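Local coordinates for protein ubiquitin-conjugating enzyme E2, putative (Trypanosoma cruzi, PDB 4DS2) that probably acts as a ubiquitin-conjugating E2 enzyme, carrying activated ubiquitin or a ubiquitin-like protein and passing it on to a target, at residues A[57-60]-A[61-64]; A[148-151]-A[152-156]. All coordinates share one frame; numbering follows the deposited sequence.

Interaction 1: A[57-60]-A[61-64]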
loop_
_atom_site.group_PDB
_atom_site.type_symbol
_atom_site.label_atom_id
_atom_site.label_comp_id
_atom_site.label_asym_id
_atom_site.label_seq_id
_atom_site.Cartn_x
_atom_site.Cartn_y
_atom_site.Cartn_z
ATOM N N LYS A 57 6.582 -7.517 -1.083
ATOM C CA LYS A 57 7.339 -7.786 0.161
ATOM C C LYS A 57 7.514 -6.474 0.886
ATOM O O LYS A 57 7.828 -5.467 0.264
ATOM C CB LYS A 57 8.711 -8.378 -0.142
ATOM C CG LYS A 57 8.661 -9.717 -0.880
ATOM C CD LYS A 57 8.143 -10.842 0.003
ATOM C CE LYS A 57 7.625 -12.000 -0.833
ATOM N NZ LYS A 57 8.718 -12.724 -1.531
ATOM N N ALA A 58 7.300 -6.473 2.197
ATOM C CA ALA A 58 7.751 -5.344 3.019
ATOM C C ALA A 58 9.292 -5.310 3.073
ATOM O O ALA A 58 9.952 -6.313 2.743
ATOM C CB ALA A 58 7.162 -5.421 4.409
ATOM N N PRO A 59 9.877 -4.154 3.476
ATOM C CA PRO A 59 11.333 -4.024 3.638
ATOM C C PRO A 59 11.897 -5.025 4.664
ATOM O O PRO A 59 11.250 -5.269 5.688
ATOM C CB PRO A 59 11.490 -2.599 4.196
ATOM C CG PRO A 59 10.229 -1.889 3.876
ATOM C CD PRO A 59 9.182 -2.950 3.973
ATOM N N ALA A 60 13.093 -5.575 4.401
ATOM C CA ALA A 60 13.824 -6.421 5.382
ATOM C C ALA A 60 14.078 -5.627 6.682
ATOM O O ALA A 60 14.040 -6.171 7.795
ATOM C CB ALA A 60 15.133 -6.908 4.791
ATOM N N ASP A 61 14.369 -4.336 6.488
ATOM C CA ASP A 61 14.280 -3.236 7.490
ATOM C C ASP A 61 13.196 -3.337 8.578
ATOM O O ASP A 61 13.467 -3.012 9.721
ATOM C CB ASP A 61 13.980 -1.935 6.715
ATOM C CG ASP A 61 14.821 -0.766 7.147
ATOM O OD1 ASP A 61 16.074 -0.831 7.008
ATOM O OD2 ASP A 61 14.201 0.244 7.559
ATOM N N SER A 62 11.967 -3.724 8.220
ATOM C CA SER A 62 10.838 -3.532 9.121
ATOM C C SER A 62 10.327 -4.804 9.825
ATOM O O SER A 62 10.633 -5.924 9.428
ATOM C CB SER A 62 9.687 -2.835 8.376
ATOM O OG SER A 62 8.974 -3.722 7.536
ATOM N N VAL A 63 9.533 -4.573 10.872
ATOM C CA VAL A 63 8.807 -5.605 11.627
ATOM C C VAL A 63 8.038 -6.564 10.730
ATOM O O VAL A 63 7.936 -7.770 11.019
ATOM C CB VAL A 63 7.760 -4.950 12.589
ATOM C CG1 VAL A 63 8.131 -5.182 14.050
ATOM C CG2 VAL A 63 7.564 -3.457 12.319
ATOM N N TYR A 64 7.502 -5.979 9.654
ATOM C CA TYR A 64 6.611 -6.617 8.652
ATOM C C TYR A 64 7.285 -7.432 7.534
ATOM O O TYR A 64 6.624 -8.232 6.864
ATOM C CB TYR A 64 5.789 -5.523 7.959
ATOM C CG TYR A 64 4.865 -4.770 8.901
ATOM C CD1 TYR A 64 3.637 -5.303 9.271
ATOM C CD2 TYR A 64 5.228 -3.544 9.434
ATOM C CE1 TYR A 64 2.799 -4.626 10.132
ATOM C CE2 TYR A 64 4.393 -2.866 10.298
ATOM C CZ TYR A 64 3.181 -3.411 10.643
ATOM O OH TYR A 64 2.325 -2.745 11.488
#

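Interaction 2: A[148-151]-A[152-156]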
loop_
_atom_site.group_PDB
_atom_site.type_symbol
_atom_site.label_atom_id
_atom_site.label_comp_id
_atom_site.label_asym_id
_atom_site.label_seq_id
_atom_site.Cartn_x
_atom_site.Cartn_y
_atom_site.Cartn_z
ATOM N N ARG A 148 -2.817 1.494 17.718
ATOM C CA ARG A 148 -2.012 2.678 18.047
ATOM C C ARG A 148 -1.666 2.716 19.541
ATOM O O ARG A 148 -0.498 2.911 19.920
ATOM C CB ARG A 148 -2.716 3.984 17.622
ATOM C CG ARG A 148 -2.003 5.264 18.067
ATOM C CD ARG A 148 -0.597 5.418 17.474
ATOM N NE ARG A 148 -0.681 5.657 16.028
ATOM C CZ ARG A 148 0.279 5.425 15.128
ATOM N NH1 ARG A 148 0.061 5.641 13.824
ATOM N NH2 ARG A 148 1.462 4.967 15.515
ATOM N N HIS A 149 -2.680 2.525 20.373
ATOM C CA HIS A 149 -2.487 2.465 21.820
ATOM C C HIS A 149 -1.479 1.426 22.229
ATOM O O HIS A 149 -0.650 1.663 23.085
ATOM C CB HIS A 149 -3.811 2.178 22.479
ATOM C CG HIS A 149 -3.799 2.371 23.970
ATOM N ND1 HIS A 149 -3.058 1.598 24.799
ATOM C CD2 HIS A 149 -4.480 3.293 24.780
ATOM C CE1 HIS A 149 -3.250 2.007 26.063
ATOM N NE2 HIS A 149 -4.126 3.038 26.050
ATOM N N TYR A 150 -1.531 0.278 21.590
ATOM C CA TYR A 150 -0.645 -0.806 21.910
ATOM C C TYR A 150 0.811 -0.541 21.477
ATOM O O TYR A 150 1.758 -0.845 22.232
ATOM C CB TYR A 150 -1.189 -2.096 21.300
ATOM C CG TYR A 150 -0.666 -3.341 21.973
ATOM C CD1 TYR A 150 -1.037 -3.677 23.288
ATOM C CD2 TYR A 150 0.210 -4.200 21.291
ATOM C CE1 TYR A 150 -0.545 -4.835 23.892
ATOM C CE2 TYR A 150 0.704 -5.353 21.884
ATOM C CZ TYR A 150 0.339 -5.665 23.176
ATOM O OH TYR A 150 0.854 -6.824 23.727
ATOM N N LEU A 151 1.009 -0.007 20.273
ATOM C CA LEU A 151 2.356 0.471 19.884
ATOM C C LEU A 151 2.933 1.514 20.858
ATOM O O LEU A 151 4.124 1.475 21.221
ATOM C CB LEU A 151 2.328 1.110 18.491
ATOM C CG LEU A 151 3.663 1.691 17.983
ATOM C CD1 LEU A 151 4.737 0.651 17.676
ATOM C CD2 LEU A 151 3.398 2.549 16.770
ATOM N N GLU A 152 2.075 2.452 21.244
ATOM C CA GLU A 152 2.498 3.580 22.066
ATOM C C GLU A 152 2.953 3.152 23.457
ATOM O O GLU A 152 3.875 3.736 24.011
ATOM C CB GLU A 152 1.391 4.634 22.160
ATOM C CG GLU A 152 1.436 5.660 21.028
ATOM C CD GLU A 152 0.217 6.587 20.990
ATOM O OE1 GLU A 152 -0.766 6.366 21.734
ATOM O OE2 GLU A 152 0.230 7.546 20.191
ATOM N N LYS A 153 2.325 2.112 23.997
ATOM C CA LYS A 153 2.600 1.674 25.365
ATOM C C LYS A 153 3.280 0.338 25.495
ATOM O O LYS A 153 3.854 0.051 26.528
ATOM C CB LYS A 153 1.309 1.736 26.173
ATOM C CG LYS A 153 0.973 3.210 26.366
ATOM C CD LYS A 153 -0.238 3.563 27.181
ATOM C CE LYS A 153 -0.683 4.977 26.806
ATOM N NZ LYS A 153 -1.703 5.580 27.716
ATOM N N PHE A 154 3.245 -0.469 24.455
ATOM C CA PHE A 154 4.001 -1.708 24.440
ATOM C C PHE A 154 4.735 -1.856 23.120
ATOM O O PHE A 154 4.521 -2.840 22.394
ATOM C CB PHE A 154 3.088 -2.901 24.710
ATOM C CG PHE A 154 2.416 -2.840 26.053
ATOM C CD1 PHE A 154 2.971 -3.473 27.154
ATOM C CD2 PHE A 154 1.247 -2.105 26.224
ATOM C CE1 PHE A 154 2.367 -3.387 28.397
ATOM C CE2 PHE A 154 0.635 -2.016 27.459
ATOM C CZ PHE A 154 1.192 -2.658 28.550
ATOM N N PRO A 155 5.657 -0.903 22.834
ATOM C CA PRO A 155 6.409 -0.891 21.566
ATOM C C PRO A 155 6.982 -2.253 21.228
ATOM O O PRO A 155 6.927 -2.696 20.083
ATOM C CB PRO A 155 7.563 0.093 21.828
ATOM C CG PRO A 155 7.106 0.944 22.961
ATOM C CD PRO A 155 6.193 0.085 23.792
ATOM N N GLN A 156 7.513 -2.909 22.248
ATOM C CA GLN A 156 8.208 -4.180 22.078
ATOM C C GLN A 156 7.198 -5.360 21.902
ATOM O O GLN A 156 7.397 -6.219 21.022
ATOM C CB GLN A 156 9.276 -4.364 23.189
ATOM C CG GLN A 156 8.742 -4.635 24.608
ATOM C CD GLN A 156 7.986 -3.471 25.253
ATOM O OE1 GLN A 156 8.435 -2.326 25.211
ATOM N NE2 GLN A 156 6.841 -3.774 25.864
#

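Interaction 1: A[57-60]-A[61-64]
The backbone of Pro-59 and Ser-62 closes a tight turn: Ser-62 N donates to Pro-59 O at 3.1 Å, with a nearly straight N-H...O angle of 168°. This is a beta turn of the type I/III class, with Ala-60 and Asp-61 at its two central positions, both with helical backbone angles.

The hydroxyl of Ser-62 works inside the same turn. Its first torsion (chi1 77°) puts OG between the backbone N and the carbonyl carbon. From there OG makes a weak second bond to Pro-59 O, at 3.3 Å. OG also accepts a weak bond from Tyr-64 N, at 3.4 Å, which gives a loose ST turn. One hydroxyl thus links the closing carbonyl to the next piece of backbone. The ring of Pro-59 lies alongside, its CD 3.7 Å from Ser-62 OG.

Apolar contacts flank these bonds. Ala-58 CB points across the turn and meets Tyr-64 CB at 3.8 Å. It also rests against the Tyr-64 backbone, with Tyr-64 C 3.7 Å from Ala-58 CB. At the bend, Pro-59 CB and Asp-61 CB touch at 3.6 Å. The carboxylate of Asp-61 leads away, and its OD2 bonds to His-37. The phenol of Tyr-64 also leaves the turn, and its OH bonds to the carbonyl of Tyr-95.

The turn lies in the connection from strand 51-57 to strand 70-76, neighbours in the antiparallel sheet of the E2 fold. Phe-132, at the end of helix 120-132, touches Ala-58, Pro-59 and the Tyr-64 ring. Helix 155-162 packs against 61-64, where Phe-158 and Val-162 meet Tyr-64.

Interaction 2: A[148-151]-A[152-156]
Tyr-150 and Phe-154 form the main side-chain pair of a helix-end contact, made between residues four apart where helix 145-153 stops and helix 155-162 begins. Phe-154 CB lies over the centre of the Tyr-150 ring, 4.2 Å from its centroid, as a CH-pi contact. The two rings are near parallel, with planes at 24°, but they are slid apart and barely overlap. Phe-154 CD2 comes 4.0 Å from both CD1 and CE1 of Tyr-150. Phe-154 has CG beside its backbone N (chi1 -61°), which carries its ring past the CD1/CE1 side of the Tyr-150 ring; the side chains cross at about a right angle.

The backbone carries the last helical bonds: Glu-152 N to Arg-148 O, Lys-153 N to His-149 O, and Phe-154 N to Tyr-150 O at 2.7 Å. Phe-154 then leaves helical angles and takes the N-cap position of the next helix. Pro-155 follows it. Its nitrogen has no hydrogen to give, and it sits 3.3 Å from Leu-151 O. This kink joins the two carboxy-terminal helices of the ubiquitin-conjugating fold.

Charged and polar chains line the helix before the kink. Glu-152 lays its carboxylate against the aliphatic part of Arg-148, with OE2 3.5 Å from Arg-148 CD. The charged end of Arg-148 is bound to Asp-142 in a salt bridge and to the carbonyl of Tyr-135. Lys-153, extended beyond CG, runs obliquely past the imidazole of His-149, and Lys-153 CD comes 3.6 Å from His-149 CE1.

Leu-151 faces inward, onto Tyr-135 and Phe-158. Tyr-150 also touches Phe-158 and makes a cation-pi contact with Arg-161.

Both contacts are local, and their centres are 18 Å apart. Their nearest atoms are about 7 Å apart, so they do not touch. Interaction 1 shapes a loop between two sheet strands and is buried at its Ala-58, Pro-59 and Tyr-64 side. Interaction 2 lies farther from the centre of the chain, and most of its touching residues are exposed. The first relies on one turn bond, a serine hydroxyl and small apolar groups. The second relies on helical bonds, an aromatic pair and charged and polar side chains that pass one another at a slant. Phe-158 of helix 155-162 connects them: it packs on Tyr-64 of interaction 1 and on Tyr-150 and Leu-151 of interaction 2.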